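Local coordinates for diaminopropionate ammonia-lyase (Escherichia coli, PDB 4D9K), which catalyses the pyridoxal 5'-phosphate-dependent alpha,beta-elimination of both L- and D-alpha,beta-diaminopropionate to pyruvate and ammonia, at the interface of chains A and B. Sequence-based numbering; all coordinates share one arbitrary frame. Chains: chain A/B, Diaminopropionate ammonia-lyase.

The interface of chains A and B. Residues chain A 383, 386-387, 390-391; chain B 1-2, 4, 319, 352.
The N-terminal segment of one subunit lies along the last modelled helix of the other, in one part of the two-fold homodimer interface. Packing is tight around the carboxylate of A:Glu391, which takes the hydroxyl of B:Ser2: OG donates to OE1 at 2.6 Å, on the syn lone pair, and reaches OE2 only weakly. The side chain leaves the helix with CG beside the backbone N (chi1 -53°) and runs extended, so the carboxylate arrives tip first. A:Glu391 OE2 also meets the ring edge of B:Phe4, in plane, 3.3 Å from CE2, with carboxylate and ring planes 72° apart; the ring rim carries partial positive charge and would suit an anionic oxygen. B:Tyr352 backs this ring, its CB over one face. An alanine in place of A:Glu391 would remove both carboxylate oxygens, and would probably loosen B:Ser2 and the edge of B:Phe4 from the helix. One turn back, A:Glu387 OE2 accepts A:Lys383 NZ in a 2.6 Å salt bridge within chain A. The lysine, CG anti to the backbone N (chi1 173°), bends at chi4 to bring NZ there, while its CG presses tightly against B:Met1 CA at 3.5 Å. The contact is looser towards A:Trp390: the phenol OH of B:Tyr352 stands 3.9 Å from CE3 of the indole, the two side chains crossing at about a right angle, and B:Leu319 CD1 lies 3.7 Å from the backbone O of A:Trp390. A:Arg386 CD covers one indole face. Helix 382-391 thus spans from the partner's N-terminus to its helices 314-325 and 342-352, with the patch centre about 25 Å from the cofactor-binding A:Lys77.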
loop_
_atom_site.group_PDB
_atom_site.type_symbol
_atom_site.label_atom_id
_atom_site.label_comp_id
_atom_site.label_asym_id
_atom_site.label_seq_id
_atom_site.Cartn_x
_atom_site.Cartn_y
_atom_site.Cartn_z
ATOM N N LYS A 383 8.396 -6.668 9.891
ATOM C CA LYS A 383 9.133 -5.486 10.293
ATOM C C LYS A 383 9.736 -4.787 9.077
ATOM O O LYS A 383 9.485 -3.607 8.846
ATOM C CB LYS A 383 10.213 -5.866 11.308
ATOM C CG LYS A 383 11.157 -4.736 11.671
ATOM C CD LYS A 383 11.992 -5.065 12.904
ATOM C CE LYS A 383 12.900 -3.901 13.262
ATOM N NZ LYS A 383 13.754 -3.492 12.105
ATOM N N ARG A 386 6.934 -3.415 6.513
ATOM C CA ARG A 386 6.310 -2.148 6.915
ATOM C C ARG A 386 7.303 -0.990 7.004
ATOM O O ARG A 386 6.907 0.173 6.998
ATOM C CB ARG A 386 5.528 -2.304 8.229
ATOM C CG ARG A 386 4.390 -3.311 8.154
ATOM C CD ARG A 386 3.273 -2.853 7.227
ATOM N NE ARG A 386 2.359 -3.946 6.907
ATOM C CZ ARG A 386 1.262 -3.822 6.164
ATOM N NH1 ARG A 386 0.927 -2.645 5.655
ATOM N NH2 ARG A 386 0.499 -4.886 5.928
ATOM N N GLU A 387 8.589 -1.309 7.113
ATOM C CA GLU A 387 9.623 -0.283 7.046
ATOM C C GLU A 387 9.692 0.238 5.603
ATOM O O GLU A 387 9.680 1.446 5.360
ATOM C CB GLU A 387 10.965 -0.832 7.528
ATOM C CG GLU A 387 11.144 -0.724 9.037
ATOM C CD GLU A 387 12.205 -1.644 9.614
ATOM O OE1 GLU A 387 13.043 -2.200 8.868
ATOM O OE2 GLU A 387 12.204 -1.807 10.848
ATOM N N TRP A 390 5.734 1.543 4.662
ATOM C CA TRP A 390 5.191 2.638 5.479
ATOM C C TRP A 390 6.176 3.718 5.770
ATOM O O TRP A 390 5.899 4.895 5.513
ATOM C CB TRP A 390 4.589 2.147 6.793
ATOM C CG TRP A 390 3.263 1.453 6.672
ATOM C CD1 TRP A 390 2.460 1.322 5.528
ATOM C CD2 TRP A 390 2.505 0.797 7.744
ATOM N NE1 TRP A 390 1.317 0.630 5.815
ATOM C CE2 TRP A 390 1.267 0.296 7.123
ATOM C CE3 TRP A 390 2.707 0.594 9.097
ATOM C CZ2 TRP A 390 0.304 -0.384 7.854
ATOM C CZ3 TRP A 390 1.730 -0.102 9.823
ATOM C CH2 TRP A 390 0.565 -0.576 9.220
ATOM N N GLU A 391 7.317 3.330 6.348
ATOM C CA GLU A 391 8.364 4.275 6.748
ATOM C C GLU A 391 9.161 4.809 5.557
ATOM O O GLU A 391 9.797 5.847 5.651
ATOM C CB GLU A 391 9.323 3.634 7.761
ATOM C CG GLU A 391 8.674 3.003 8.987
ATOM C CD GLU A 391 9.710 2.483 9.980
ATOM O OE1 GLU A 391 10.916 2.710 9.747
ATOM O OE2 GLU A 391 9.330 1.844 10.992
ATOM N N MET B 1 7.691 -2.890 13.528
ATOM C CA MET B 1 8.878 -2.378 12.774
ATOM C C MET B 1 9.703 -1.316 13.545
ATOM O O MET B 1 9.628 -1.256 14.782
ATOM C CB MET B 1 8.460 -1.896 11.377
ATOM N N SER B 2 10.470 -0.492 12.810
ATOM C CA SER B 2 11.529 0.364 13.391
ATOM C C SER B 2 11.041 1.426 14.370
ATOM O O SER B 2 9.926 1.930 14.255
ATOM C CB SER B 2 12.380 1.028 12.292
ATOM O OG SER B 2 11.985 2.373 12.055
ATOM N N PHE B 4 11.440 5.180 15.632
ATOM C CA PHE B 4 11.877 6.473 15.097
ATOM C C PHE B 4 11.145 7.639 15.756
ATOM O O PHE B 4 10.079 7.450 16.344
ATOM C CB PHE B 4 11.707 6.521 13.572
ATOM C CG PHE B 4 10.295 6.281 13.097
ATOM C CD1 PHE B 4 9.374 7.323 13.041
ATOM C CD2 PHE B 4 9.898 5.021 12.668
ATOM C CE1 PHE B 4 8.075 7.109 12.578
ATOM C CE2 PHE B 4 8.605 4.800 12.199
ATOM C CZ PHE B 4 7.690 5.843 12.159
ATOM N N LEU B 319 3.779 9.599 6.289
ATOM C CA LEU B 319 3.562 8.336 6.981
ATOM C C LEU B 319 2.086 7.903 6.976
ATOM O O LEU B 319 1.779 6.737 6.729
ATOM C CB LEU B 319 4.092 8.432 8.418
ATOM C CG LEU B 319 3.923 7.226 9.333
ATOM C CD1 LEU B 319 4.631 6.008 8.751
ATOM C CD2 LEU B 319 4.441 7.549 10.736
ATOM N N TYR B 352 5.190 4.426 16.862
ATOM C CA TYR B 352 6.571 4.046 16.576
ATOM C C TYR B 352 7.626 4.825 17.364
ATOM O O TYR B 352 8.819 4.547 17.249
ATOM C CB TYR B 352 6.840 4.158 15.081
ATOM C CG TYR B 352 6.324 2.981 14.297
ATOM C CD1 TYR B 352 6.899 1.719 14.445
ATOM C CD2 TYR B 352 5.254 3.122 13.409
ATOM C CE1 TYR B 352 6.426 0.633 13.737
ATOM C CE2 TYR B 352 4.777 2.040 12.693
ATOM C CZ TYR B 352 5.363 0.802 12.860
ATOM O OH TYR B 352 4.904 -0.273 12.152
#